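Local coordinates for protein VP2 (Primate bocaparvovirus 1, PDB 7L0Y) that self-assembles into the T=1 icosahedral capsid of human bocavirus 1, a shell built from sixty copies of the capsid protein, at residues A[105-110]-A[132-137]; A[154-159]-A[497-502]; A[225-230]-A[414-419]; A[430-435]-A[444-449]. One frame throughout, in Å; residues are numbered along the deposited sequence.

The four contacts are spread over the jelly-roll barrel and the loops of one capsid protein. Contact 1 is in the barrel interior, and contact 4 adjoins it at the base of the HI loop, the centres about 17 Å apart. These two touch directly: Val132 CG1 is 3.5 Å from Cys448 SG, and Ala430 lies against His133. Contacts 1 and 3 lie on neighbouring strands, 95-118 and 215-232, though their centres are about 28 Å apart, while contacts 3 and 4 are the most distant pair, about 42 Å between centres. Contact 2 joins two loops, its centre about 24 Å from that of contact 1; like contacts 1 and 4 it touches the third subunit.

Contact 1 (A[105-110]-A[132-137]); sequences VKIYNL and VHIFCD
The jelly-roll barrel of the parvovirus capsid protein is two facing sheets, BIDG and CHEF, and this contact spans the space between them: Ile107 on strand 95-118, the D position, meets Ile134 on strand 132-137, the E position. The two backbones run in roughly opposite directions and are too far apart to pair, with Ile107 CA 9.0 Å from Ile134 CA. Side chains alone fill the gap. The isoleucines reach out tip to tip and interlock by exchanging methyls: Ile107 CG2 packs on Ile134 CD1 at 4.0 Å, and Ile107 CD1 on Ile134 CG2, also at 4.0 Å. The exchange is nearly symmetrical because both residues adopt the same shape, each placing CG2 opposite its own backbone N (chi1 -62° for Ile107 and -63° for Ile134) with an extended chain to CD1. A second, looser pair follows beyond the corner that the chain turns at Asn109, where Leu110 CG comes within 4.3 Å of Val132 CG2. All four residues are buried, and the forces here are purely apolar.

The backbones pair within their own sheets, Ile107 with Thr216 and Val132 with Leu210. Leu110, Val132 and Ile134 all touch the side chain of that same Leu210, while Val452 and Ile425 close around Ile107, so strands of both sheets contribute to one oily layer. Aliphatic residues meeting between opposed antiparallel sheets in this way form the hydrophobic core of the viral jelly roll.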
loop_
_atom_site.group_PDB
_atom_site.type_symbol
_atom_site.label_atom_id
_atom_site.label_comp_id
_atom_site.label_asym_id
_atom_site.label_seq_id
_atom_site.Cartn_x
_atom_site.Cartn_y
_atom_site.Cartn_z
ATOM N N VAL A 105 69.208 50.025 -26.333
ATOM C CA VAL A 105 70.055 51.110 -25.860
ATOM C C VAL A 105 69.446 51.685 -24.594
ATOM O O VAL A 105 68.261 52.022 -24.570
ATOM C CB VAL A 105 70.231 52.206 -26.923
ATOM C CG1 VAL A 105 71.002 53.360 -26.345
ATOM C CG2 VAL A 105 70.958 51.659 -28.119
ATOM N N LYS A 106 70.254 51.792 -23.548
ATOM C CA LYS A 106 69.869 52.464 -22.318
ATOM C C LYS A 106 70.751 53.682 -22.117
ATOM O O LYS A 106 71.959 53.620 -22.339
ATOM C CB LYS A 106 69.989 51.540 -21.113
ATOM C CG LYS A 106 69.044 50.378 -21.122
ATOM C CD LYS A 106 69.292 49.495 -19.927
ATOM C CE LYS A 106 68.335 48.327 -19.877
ATOM N NZ LYS A 106 68.634 47.444 -18.721
ATOM N N ILE A 107 70.142 54.786 -21.702
ATOM C CA ILE A 107 70.858 55.965 -21.240
ATOM C C ILE A 107 70.486 56.165 -19.784
ATOM O O ILE A 107 69.303 56.292 -19.458
ATOM C CB ILE A 107 70.512 57.206 -22.079
ATOM C CG1 ILE A 107 70.939 56.987 -23.524
ATOM C CG2 ILE A 107 71.202 58.420 -21.529
ATOM C CD1 ILE A 107 70.402 57.991 -24.480
ATOM N N TYR A 108 71.481 56.180 -18.908
ATOM C CA TYR A 108 71.201 56.114 -17.483
ATOM C C TYR A 108 72.370 56.701 -16.712
ATOM O O TYR A 108 73.388 57.087 -17.286
ATOM C CB TYR A 108 70.899 54.673 -17.075
ATOM C CG TYR A 108 72.027 53.723 -17.332
ATOM C CD1 TYR A 108 72.887 53.360 -16.323
ATOM C CD2 TYR A 108 72.257 53.228 -18.602
ATOM C CE1 TYR A 108 73.908 52.509 -16.557
ATOM C CE2 TYR A 108 73.285 52.390 -18.851
ATOM C CZ TYR A 108 74.110 52.027 -17.825
ATOM O OH TYR A 108 75.147 51.167 -18.062
ATOM N N ASN A 109 72.208 56.756 -15.392
ATOM C CA ASN A 109 73.181 57.354 -14.476
ATOM C C ASN A 109 73.605 58.737 -14.937
ATOM O O ASN A 109 74.789 59.059 -15.008
ATOM C CB ASN A 109 74.390 56.447 -14.287
ATOM C CG ASN A 109 74.066 55.238 -13.467
ATOM O OD1 ASN A 109 73.110 55.242 -12.706
ATOM N ND2 ASN A 109 74.854 54.192 -13.615
ATOM N N LEU A 110 72.621 59.570 -15.239
ATOM C CA LEU A 110 72.904 60.886 -15.779
ATOM C C LEU A 110 73.414 61.800 -14.679
ATOM O O LEU A 110 72.972 61.722 -13.532
ATOM C CB LEU A 110 71.656 61.488 -16.414
ATOM C CG LEU A 110 71.220 60.992 -17.789
ATOM C CD1 LEU A 110 72.436 60.867 -18.664
ATOM C CD2 LEU A 110 70.535 59.664 -17.700
ATOM N N VAL A 132 67.955 66.705 -19.099
ATOM C CA VAL A 132 68.478 66.553 -20.447
ATOM C C VAL A 132 67.342 66.069 -21.326
ATOM O O VAL A 132 66.548 65.220 -20.914
ATOM C CB VAL A 132 69.683 65.592 -20.526
ATOM C CG1 VAL A 132 70.847 66.163 -19.784
ATOM C CG2 VAL A 132 69.336 64.230 -19.978
ATOM N N HIS A 133 67.251 66.637 -22.515
ATOM C CA HIS A 133 66.294 66.218 -23.521
ATOM C C HIS A 133 66.877 65.057 -24.305
ATOM O O HIS A 133 68.032 65.104 -24.726
ATOM C CB HIS A 133 65.981 67.389 -24.441
ATOM C CG HIS A 133 65.342 68.540 -23.741
ATOM N ND1 HIS A 133 63.985 68.619 -23.529
ATOM C CD2 HIS A 133 65.881 69.618 -23.134
ATOM C CE1 HIS A 133 63.710 69.725 -22.863
ATOM N NE2 HIS A 133 64.844 70.347 -22.608
ATOM N N ILE A 134 66.088 64.010 -24.473
ATOM C CA ILE A 134 66.499 62.825 -25.204
ATOM C C ILE A 134 65.327 62.378 -26.052
ATOM O O ILE A 134 64.207 62.256 -25.552
ATOM C CB ILE A 134 66.938 61.689 -24.263
ATOM C CG1 ILE A 134 68.166 62.100 -23.462
ATOM C CG2 ILE A 134 67.255 60.444 -25.048
ATOM C CD1 ILE A 134 68.481 61.186 -22.336
ATOM N N PHE A 135 65.573 62.145 -27.331
ATOM C CA PHE A 135 64.597 61.410 -28.107
ATOM C C PHE A 135 65.323 60.694 -29.225
ATOM O O PHE A 135 66.377 61.131 -29.686
ATOM C CB PHE A 135 63.500 62.314 -28.669
ATOM C CG PHE A 135 63.947 63.169 -29.792
ATOM C CD1 PHE A 135 63.666 62.811 -31.092
ATOM C CD2 PHE A 135 64.699 64.288 -29.560
ATOM C CE1 PHE A 135 64.085 63.577 -32.126
ATOM C CE2 PHE A 135 65.120 65.053 -30.593
ATOM C CZ PHE A 135 64.812 64.697 -31.874
ATOM N N CYS A 136 64.749 59.579 -29.640
ATOM C CA CYS A 136 65.198 58.838 -30.800
ATOM C C CYS A 136 64.321 59.238 -31.970
ATOM O O CYS A 136 63.105 59.368 -31.819
ATOM C CB CYS A 136 65.118 57.333 -30.543
ATOM S SG CYS A 136 65.697 56.250 -31.860
ATOM N N ASP A 137 64.929 59.439 -33.123
ATOM C CA ASP A 137 64.172 59.667 -34.340
ATOM C C ASP A 137 64.164 58.333 -35.074
ATOM O O ASP A 137 65.112 57.997 -35.782
ATOM C CB ASP A 137 64.824 60.772 -35.160
ATOM C CG ASP A 137 64.008 61.177 -36.365
ATOM O OD1 ASP A 137 62.846 60.744 -36.491
ATOM O OD2 ASP A 137 64.550 61.907 -37.211
#

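Contact 2 (A[154-159]-A[497-502]); sequences MPDLPY and GAYIQP
OD1 of Asp156 makes a salt bridge with Arg392 NH2; its partner oxygen OD2 merely lies obliquely by the ring of Tyr499, with Asp156 OD2 3.7 Å from Tyr499 CE2. Both segments are irregular loops outside the strands of the parvovirus jelly roll. Loop 154-159 leads into strand 161-169, while residues 497-502 come far later in the chain, toward the C-terminus, and the two meet where other subunits of the capsid also come in. Carboxylate and phenol ring cross almost at right angles, their planes 86° apart.

Apolar packing does most of the joining. Leu157 lays both methyls on the tyrosine, CD1 at the CB end and CD2 farther out over the ring. Leu157 CD1 rests against Tyr499 CB at 3.5 Å, and Leu157 CD2 rides over one ring face in a CH-pi contact, 3.8 Å from the Tyr499 ring centroid and 19° off the ring normal. With CG anti to the backbone N (chi1 -178°), the ring of Tyr499 reaches out from its own loop toward the 154-159 loop. Around the pair the assembly closes in: Trp468 of the fourth subunit, part of the nuclear localization signal, packs on Asp156 and Leu157, and Leu201 of the third subunit also touches Leu157. The polar end of the ring therefore belongs to an interface between subunits, where Tyr499 OH is hydrogen-bonded to NE1 of that same Trp468.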
loop_
_atom_site.group_PDB
_atom_site.type_symbol
_atom_site.label_atom_id
_atom_site.label_comp_id
_atom_site.label_asym_id
_atom_site.label_seq_id
_atom_site.Cartn_x
_atom_site.Cartn_y
_atom_site.Cartn_z
ATOM N N MET A 154 81.057 55.758 -31.326
ATOM C CA MET A 154 81.363 55.307 -29.980
ATOM C C MET A 154 82.827 54.892 -29.871
ATOM O O MET A 154 83.391 54.359 -30.831
ATOM C CB MET A 154 80.427 54.148 -29.648
ATOM C CG MET A 154 80.573 53.457 -28.334
ATOM S SD MET A 154 79.076 52.487 -28.152
ATOM C CE MET A 154 79.431 51.431 -26.776
ATOM N N PRO A 155 83.480 55.136 -28.733
ATOM C CA PRO A 155 84.905 54.823 -28.632
ATOM C C PRO A 155 85.117 53.325 -28.621
ATOM O O PRO A 155 84.281 52.564 -28.136
ATOM C CB PRO A 155 85.311 55.448 -27.292
ATOM C CG PRO A 155 84.210 56.368 -26.948
ATOM C CD PRO A 155 82.995 55.688 -27.465
ATOM N N ASP A 156 86.260 52.910 -29.154
ATOM C CA ASP A 156 86.562 51.493 -29.285
ATOM C C ASP A 156 86.824 50.870 -27.920
ATOM O O ASP A 156 86.232 49.849 -27.561
ATOM C CB ASP A 156 87.761 51.338 -30.216
ATOM C CG ASP A 156 88.042 49.913 -30.581
ATOM O OD1 ASP A 156 87.247 49.030 -30.217
ATOM O OD2 ASP A 156 89.077 49.670 -31.230
ATOM N N LEU A 157 87.702 51.485 -27.139
ATOM C CA LEU A 157 87.963 51.007 -25.792
ATOM C C LEU A 157 86.811 51.375 -24.864
ATOM O O LEU A 157 86.324 52.506 -24.896
ATOM C CB LEU A 157 89.261 51.593 -25.255
ATOM C CG LEU A 157 90.510 51.110 -25.980
ATOM C CD1 LEU A 157 91.700 51.886 -25.500
ATOM C CD2 LEU A 157 90.697 49.637 -25.725
ATOM N N PRO A 158 86.369 50.447 -24.019
ATOM C CA PRO A 158 85.194 50.720 -23.185
ATOM C C PRO A 158 85.424 51.789 -22.141
ATOM O O PRO A 158 84.460 52.391 -21.658
ATOM C CB PRO A 158 84.916 49.358 -22.545
ATOM C CG PRO A 158 85.524 48.387 -23.463
ATOM C CD PRO A 158 86.772 49.040 -23.937
ATOM N N TYR A 159 86.676 52.048 -21.779
ATOM C CA TYR A 159 86.954 52.976 -20.697
ATOM C C TYR A 159 87.265 54.375 -21.195
ATOM O O TYR A 159 87.551 55.255 -20.382
ATOM C CB TYR A 159 88.097 52.442 -19.845
ATOM C CG TYR A 159 89.392 52.266 -20.585
ATOM C CD1 TYR A 159 90.322 53.287 -20.641
ATOM C CD2 TYR A 159 89.686 51.076 -21.226
ATOM C CE1 TYR A 159 91.495 53.132 -21.304
ATOM C CE2 TYR A 159 90.867 50.912 -21.897
ATOM C CZ TYR A 159 91.768 51.941 -21.930
ATOM O OH TYR A 159 92.953 51.777 -22.597
ATOM N N GLY A 497 99.663 54.611 -22.028
ATOM C CA GLY A 497 98.247 54.356 -22.089
ATOM C C GLY A 497 97.645 54.513 -23.458
ATOM O O GLY A 497 96.420 54.447 -23.590
ATOM N N ALA A 498 98.461 54.733 -24.481
ATOM C CA ALA A 498 97.948 54.883 -25.830
ATOM C C ALA A 498 97.577 53.521 -26.386
ATOM O O ALA A 498 98.287 52.536 -26.181
ATOM C CB ALA A 498 98.972 55.566 -26.731
ATOM N N TYR A 499 96.455 53.467 -27.080
ATOM C CA TYR A 499 95.995 52.214 -27.640
ATOM C C TYR A 499 96.550 52.051 -29.041
ATOM O O TYR A 499 96.290 52.864 -29.929
ATOM C CB TYR A 499 94.479 52.193 -27.636
ATOM C CG TYR A 499 93.838 50.943 -28.144
ATOM C CD1 TYR A 499 93.978 49.749 -27.461
ATOM C CD2 TYR A 499 92.997 50.975 -29.234
ATOM C CE1 TYR A 499 93.361 48.617 -27.894
ATOM C CE2 TYR A 499 92.373 49.848 -29.669
ATOM C CZ TYR A 499 92.556 48.669 -28.995
ATOM O OH TYR A 499 91.921 47.538 -29.437
ATOM N N ILE A 500 97.348 51.013 -29.226
ATOM C CA ILE A 500 98.042 50.788 -30.484
ATOM C C ILE A 500 96.989 50.437 -31.526
ATOM O O ILE A 500 96.057 49.680 -31.248
ATOM C CB ILE A 500 99.098 49.683 -30.340
ATOM C CG1 ILE A 500 99.997 49.959 -29.135
ATOM C CG2 ILE A 500 99.914 49.537 -31.601
ATOM C CD1 ILE A 500 100.667 51.294 -29.162
ATOM N N GLN A 501 97.068 51.063 -32.682
ATOM C CA GLN A 501 96.116 50.765 -33.729
ATOM C C GLN A 501 96.664 49.708 -34.676
ATOM O O GLN A 501 97.876 49.523 -34.779
ATOM C CB GLN A 501 95.772 52.032 -34.493
ATOM C CG GLN A 501 95.100 53.080 -33.646
ATOM C CD GLN A 501 93.817 52.591 -33.023
ATOM O OE1 GLN A 501 93.039 51.881 -33.649
ATOM N NE2 GLN A 501 93.591 52.967 -31.776
ATOM N N PRO A 502 95.786 48.994 -35.380
ATOM C CA PRO A 502 96.246 48.162 -36.498
ATOM C C PRO A 502 96.856 49.027 -37.588
ATOM O O PRO A 502 96.303 50.064 -37.953
ATOM C CB PRO A 502 94.966 47.467 -36.973
ATOM C CG PRO A 502 93.867 48.322 -36.480
ATOM C CD PRO A 502 94.336 48.866 -35.172
#

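Contact 3 (A[225-230]-A[414-419]); sequences EWVNNE and GSIAMD
Segments 225-230 and 414-419 run in nearly opposite directions without pairing, and they converge where Glu225 and Ile416 bring their CA atoms to 8.0 Å. From there the chains spread apart, so that toward Glu230 and Gly414 the gap has grown well beyond contact distance. What joins them is a small patch of side chains. Ile416 is its centre, with one methyl to each of two partners. Its CG2 meets the stem and one oxygen of Glu225, Ile416 CG2 lying 3.8 Å from Glu225 CG and 3.3 Å from Glu225 OE2, while its CD1 comes to 4.3 Å from Val227 CB.

The glutamate and isoleucine side chains run antiparallel alongside one another. The glutamate places CG between its backbone N and carbonyl carbon (chi1 64°) and then runs out extended, which carries the aliphatic stem alongside the isoleucine. Ile416 holds CG2 opposite its own N (chi1 -64°), leaving the longer branch to point at Val227. The carboxylate lies at the border of the patch, and its other oxygen, OE1, has a long, weak ion pair with Lys405 NZ of the fifth subunit.

Each side is held by strands of its own. Val227 is bonded through its backbone to Phe98 of strand 95-118; strands 95-118 and 215-232 are the antiparallel D and G neighbours of the jelly-roll BIDG sheet. Ile416 bonds likewise to Ile396 and Cys398, putting strand 416-418 parallel beside strand 397-399. The contact thus lays a small two-stranded parallel sheet against the far part of the long G strand.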
loop_
_atom_site.group_PDB
_atom_site.type_symbol
_atom_site.label_atom_id
_atom_site.label_comp_id
_atom_site.label_asym_id
_atom_site.label_seq_id
_atom_site.Cartn_x
_atom_site.Cartn_y
_atom_site.Cartn_z
ATOM N N GLU A 225 69.608 41.935 -44.008
ATOM C CA GLU A 225 70.294 40.962 -44.834
ATOM C C GLU A 225 71.588 40.544 -44.156
ATOM O O GLU A 225 72.188 41.308 -43.397
ATOM C CB GLU A 225 70.579 41.540 -46.218
ATOM C CG GLU A 225 71.520 42.723 -46.209
ATOM C CD GLU A 225 71.697 43.341 -47.584
ATOM O OE1 GLU A 225 71.351 42.685 -48.591
ATOM O OE2 GLU A 225 72.188 44.486 -47.661
ATOM N N TRP A 226 72.013 39.323 -44.434
ATOM C CA TRP A 226 73.225 38.801 -43.829
ATOM C C TRP A 226 74.454 39.442 -44.446
ATOM O O TRP A 226 74.516 39.676 -45.653
ATOM C CB TRP A 226 73.295 37.301 -44.037
ATOM C CG TRP A 226 72.210 36.547 -43.404
ATOM C CD1 TRP A 226 70.999 36.272 -43.942
ATOM C CD2 TRP A 226 72.248 35.894 -42.140
ATOM N NE1 TRP A 226 70.261 35.514 -43.079
ATOM C CE2 TRP A 226 71.010 35.260 -41.965
ATOM C CE3 TRP A 226 73.204 35.790 -41.134
ATOM C CZ2 TRP A 226 70.702 34.539 -40.826
ATOM C CZ3 TRP A 226 72.900 35.073 -40.012
ATOM C CH2 TRP A 226 71.664 34.456 -39.863
ATOM N N VAL A 227 75.436 39.728 -43.609
ATOM C CA VAL A 227 76.796 39.951 -44.071
ATOM C C VAL A 227 77.527 38.615 -44.056
ATOM O O VAL A 227 77.641 37.963 -43.015
ATOM C CB VAL A 227 77.513 41.022 -43.235
ATOM C CG1 VAL A 227 77.175 40.885 -41.815
ATOM C CG2 VAL A 227 79.013 40.868 -43.379
ATOM N N ASN A 228 77.994 38.201 -45.225
ATOM C CA ASN A 228 78.525 36.869 -45.423
ATOM C C ASN A 228 80.027 36.854 -45.213
ATOM O O ASN A 228 80.751 37.720 -45.702
ATOM C CB ASN A 228 78.204 36.382 -46.830
ATOM C CG ASN A 228 76.726 36.311 -47.090
ATOM O OD1 ASN A 228 76.236 36.860 -48.068
ATOM N ND2 ASN A 228 76.004 35.630 -46.221
ATOM N N ASN A 229 80.497 35.869 -44.466
ATOM C CA ASN A 229 81.918 35.642 -44.313
ATOM C C ASN A 229 82.239 34.332 -45.026
ATOM O O ASN A 229 82.180 33.254 -44.441
ATOM C CB ASN A 229 82.266 35.591 -42.829
ATOM C CG ASN A 229 83.734 35.538 -42.567
ATOM O OD1 ASN A 229 84.534 36.076 -43.317
ATOM N ND2 ASN A 229 84.104 34.879 -41.488
ATOM N N GLU A 230 82.656 34.441 -46.281
ATOM C CA GLU A 230 83.031 33.297 -47.094
ATOM C C GLU A 230 83.924 33.753 -48.228
ATOM O O GLU A 230 83.784 34.862 -48.742
ATOM C CB GLU A 230 81.822 32.554 -47.674
ATOM C CG GLU A 230 81.124 31.605 -46.728
ATOM C CD GLU A 230 79.863 31.033 -47.328
ATOM O OE1 GLU A 230 79.358 31.620 -48.305
ATOM O OE2 GLU A 230 79.400 29.974 -46.862
ATOM N N GLY A 414 81.097 49.016 -48.328
ATOM C CA GLY A 414 80.764 47.790 -47.637
ATOM C C GLY A 414 79.659 47.905 -46.614
ATOM O O GLY A 414 79.293 46.890 -46.015
ATOM N N SER A 415 79.112 49.092 -46.390
ATOM C CA SER A 415 78.055 49.239 -45.408
ATOM C C SER A 415 76.731 48.755 -45.978
ATOM O O SER A 415 76.475 48.839 -47.177
ATOM C CB SER A 415 77.936 50.690 -44.956
ATOM O OG SER A 415 77.550 51.518 -46.029
ATOM N N ILE A 416 75.880 48.245 -45.103
ATOM C CA ILE A 416 74.629 47.616 -45.498
ATOM C C ILE A 416 73.574 48.696 -45.656
ATOM O O ILE A 416 73.251 49.403 -44.698
ATOM C CB ILE A 416 74.189 46.567 -44.469
ATOM C CG1 ILE A 416 75.212 45.441 -44.413
ATOM C CG2 ILE A 416 72.816 46.034 -44.812
ATOM C CD1 ILE A 416 75.060 44.557 -43.221
ATOM N N ALA A 417 73.023 48.819 -46.856
ATOM C CA ALA A 417 71.931 49.752 -47.091
ATOM C C ALA A 417 70.672 49.214 -46.433
ATOM O O ALA A 417 70.268 48.077 -46.691
ATOM C CB ALA A 417 71.712 49.964 -48.584
ATOM N N MET A 418 70.064 50.019 -45.573
ATOM C CA MET A 418 68.876 49.618 -44.838
ATOM C C MET A 418 67.772 50.625 -45.080
ATOM O O MET A 418 68.033 51.826 -45.190
ATOM C CB MET A 418 69.147 49.500 -43.338
ATOM C CG MET A 418 70.004 48.328 -42.946
ATOM S SD MET A 418 70.215 48.255 -41.166
ATOM C CE MET A 418 68.542 47.851 -40.670
ATOM N N ASP A 419 66.541 50.130 -45.166
ATOM C CA ASP A 419 65.396 51.017 -45.309
ATOM C C ASP A 419 65.150 51.813 -44.036
ATOM O O ASP A 419 64.915 53.024 -44.089
ATOM C CB ASP A 419 64.170 50.200 -45.706
ATOM C CG ASP A 419 63.906 49.051 -44.758
ATOM O OD1 ASP A 419 64.543 48.997 -43.684
ATOM O OD2 ASP A 419 63.075 48.186 -45.097
#

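Contact 4 (A[430-435]-A[444-449]); sequences AKIPVP and LNIYCT
Ile432 packs closely on both Leu444 and Ile446, whereas Val434, farther along the loop, is partly exposed and buries less against the second segment. On the tight side Ile432 and Leu444 run alongside each other in the same sense, with Ile432 CG2 at 3.6 Å from Leu444 CB. Ile446 crosses Ile432 at about a right angle; its CG1 sits between the backbone N and carbonyl carbon (chi1 58°), and the chain then extends to bring Ile446 CD1 to 3.6 Å from Ile432 CD1. One backbone bond also joins the segments, Leu444 N to Ile432 O at 2.8 Å and nearly straight (162°).

The two segments are the base of the HI loop, which in parvovirus capsids links jelly-roll strands H and I, here 424-429 and 446-462, and reaches over a neighbouring subunit. Lys431 follows that pattern, forming a salt bridge with Asp441 OD1 within the loop and bonding through NZ to Thr161 OG1 of the second subunit. On the looser side Val434 CG2 touches the backbone of Leu444, 3.6 Å from Leu444 N, and is 4.2 Å from Leu444 CB; Tyr124 of the second subunit packs against both of these residues.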
loop_
_atom_site.group_PDB
_atom_site.type_symbol
_atom_site.label_atom_id
_atom_site.label_comp_id
_atom_site.label_asym_id
_atom_site.label_seq_id
_atom_site.Cartn_x
_atom_site.Cartn_y
_atom_site.Cartn_z
ATOM N N ALA A 430 68.741 70.701 -21.245
ATOM C CA ALA A 430 67.772 71.770 -21.137
ATOM C C ALA A 430 68.487 73.105 -21.045
ATOM O O ALA A 430 69.387 73.295 -20.227
ATOM C CB ALA A 430 66.885 71.562 -19.918
ATOM N N LYS A 431 68.110 74.012 -21.926
ATOM C CA LYS A 431 68.480 75.405 -21.777
ATOM C C LYS A 431 68.016 75.893 -20.417
ATOM O O LYS A 431 66.822 75.844 -20.111
ATOM C CB LYS A 431 67.829 76.196 -22.905
ATOM C CG LYS A 431 67.821 77.688 -22.770
ATOM C CD LYS A 431 69.178 78.282 -22.680
ATOM C CE LYS A 431 69.115 79.761 -23.009
ATOM N NZ LYS A 431 68.214 80.518 -22.115
ATOM N N ILE A 432 68.944 76.367 -19.594
ATOM C CA ILE A 432 68.601 76.926 -18.292
ATOM C C ILE A 432 68.765 78.437 -18.393
ATOM O O ILE A 432 69.907 78.927 -18.402
ATOM C CB ILE A 432 69.462 76.351 -17.164
ATOM C CG1 ILE A 432 69.204 74.860 -16.997
ATOM C CG2 ILE A 432 69.143 77.054 -15.864
ATOM C CD1 ILE A 432 70.111 74.223 -15.997
ATOM N N PRO A 433 67.685 79.198 -18.459
ATOM C CA PRO A 433 67.815 80.644 -18.610
ATOM C C PRO A 433 68.378 81.282 -17.356
ATOM O O PRO A 433 68.039 80.906 -16.236
ATOM C CB PRO A 433 66.379 81.097 -18.865
ATOM C CG PRO A 433 65.695 79.886 -19.363
ATOM C CD PRO A 433 66.309 78.740 -18.668
ATOM N N VAL A 434 69.263 82.240 -17.562
ATOM C CA VAL A 434 69.785 83.102 -16.509
ATOM C C VAL A 434 69.091 84.452 -16.611
ATOM O O VAL A 434 69.017 85.013 -17.708
ATOM C CB VAL A 434 71.309 83.255 -16.614
ATOM C CG1 VAL A 434 71.758 84.472 -15.893
ATOM C CG2 VAL A 434 71.958 82.046 -16.000
ATOM N N PRO A 435 68.550 84.987 -15.519
ATOM C CA PRO A 435 67.952 86.323 -15.575
ATOM C C PRO A 435 68.989 87.362 -15.955
ATOM O O PRO A 435 70.079 87.422 -15.384
ATOM C CB PRO A 435 67.428 86.532 -14.155
ATOM C CG PRO A 435 68.269 85.668 -13.329
ATOM C CD PRO A 435 68.583 84.465 -14.149
ATOM N N LEU A 444 72.640 79.275 -18.130
ATOM C CA LEU A 444 73.499 78.636 -17.154
ATOM C C LEU A 444 74.399 77.632 -17.855
ATOM O O LEU A 444 73.939 76.826 -18.663
ATOM C CB LEU A 444 72.645 77.941 -16.104
ATOM C CG LEU A 444 73.354 77.408 -14.878
ATOM C CD1 LEU A 444 73.905 78.588 -14.126
ATOM C CD2 LEU A 444 72.381 76.636 -14.027
ATOM N N ASN A 445 75.684 77.665 -17.533
ATOM C CA ASN A 445 76.663 76.824 -18.208
ATOM C C ASN A 445 76.727 75.482 -17.495
ATOM O O ASN A 445 77.191 75.393 -16.358
ATOM C CB ASN A 445 78.027 77.504 -18.227
ATOM C CG ASN A 445 79.032 76.764 -19.068
ATOM O OD1 ASN A 445 78.678 76.089 -20.030
ATOM N ND2 ASN A 445 80.298 76.893 -18.714
ATOM N N ILE A 446 76.276 74.434 -18.178
ATOM C CA ILE A 446 76.130 73.107 -17.601
ATOM C C ILE A 446 76.610 72.084 -18.616
ATOM O O ILE A 446 76.703 72.359 -19.812
ATOM C CB ILE A 446 74.672 72.804 -17.199
ATOM C CG1 ILE A 446 73.759 72.929 -18.414
ATOM C CG2 ILE A 446 74.212 73.722 -16.093
ATOM C CD1 ILE A 446 72.361 72.460 -18.176
ATOM N N TYR A 447 76.932 70.893 -18.125
ATOM C CA TYR A 447 77.230 69.773 -18.999
ATOM C C TYR A 447 76.663 68.521 -18.362
ATOM O O TYR A 447 76.457 68.456 -17.152
ATOM C CB TYR A 447 78.725 69.611 -19.266
ATOM C CG TYR A 447 79.504 69.066 -18.110
ATOM C CD1 TYR A 447 79.822 67.725 -18.042
ATOM C CD2 TYR A 447 79.888 69.882 -17.070
ATOM C CE1 TYR A 447 80.521 67.225 -16.995
ATOM C CE2 TYR A 447 80.588 69.389 -16.018
ATOM C CZ TYR A 447 80.906 68.059 -15.982
ATOM O OH TYR A 447 81.613 67.555 -14.918
ATOM N N CYS A 448 76.398 67.527 -19.193
ATOM C CA CYS A 448 75.871 66.256 -18.731
ATOM C C CYS A 448 76.865 65.151 -19.041
ATOM O O CYS A 448 77.439 65.109 -20.131
ATOM C CB CYS A 448 74.521 65.946 -19.376
ATOM S SG CYS A 448 73.750 64.422 -18.800
ATOM N N THR A 449 77.082 64.280 -18.071
ATOM C CA THR A 449 77.733 63.005 -18.290
ATOM C C THR A 449 76.756 61.910 -17.908
ATOM O O THR A 449 75.899 62.107 -17.050
ATOM C CB THR A 449 79.029 62.858 -17.477
ATOM O OG1 THR A 449 78.749 62.977 -16.079
ATOM C CG2 THR A 449 80.020 63.912 -17.870
#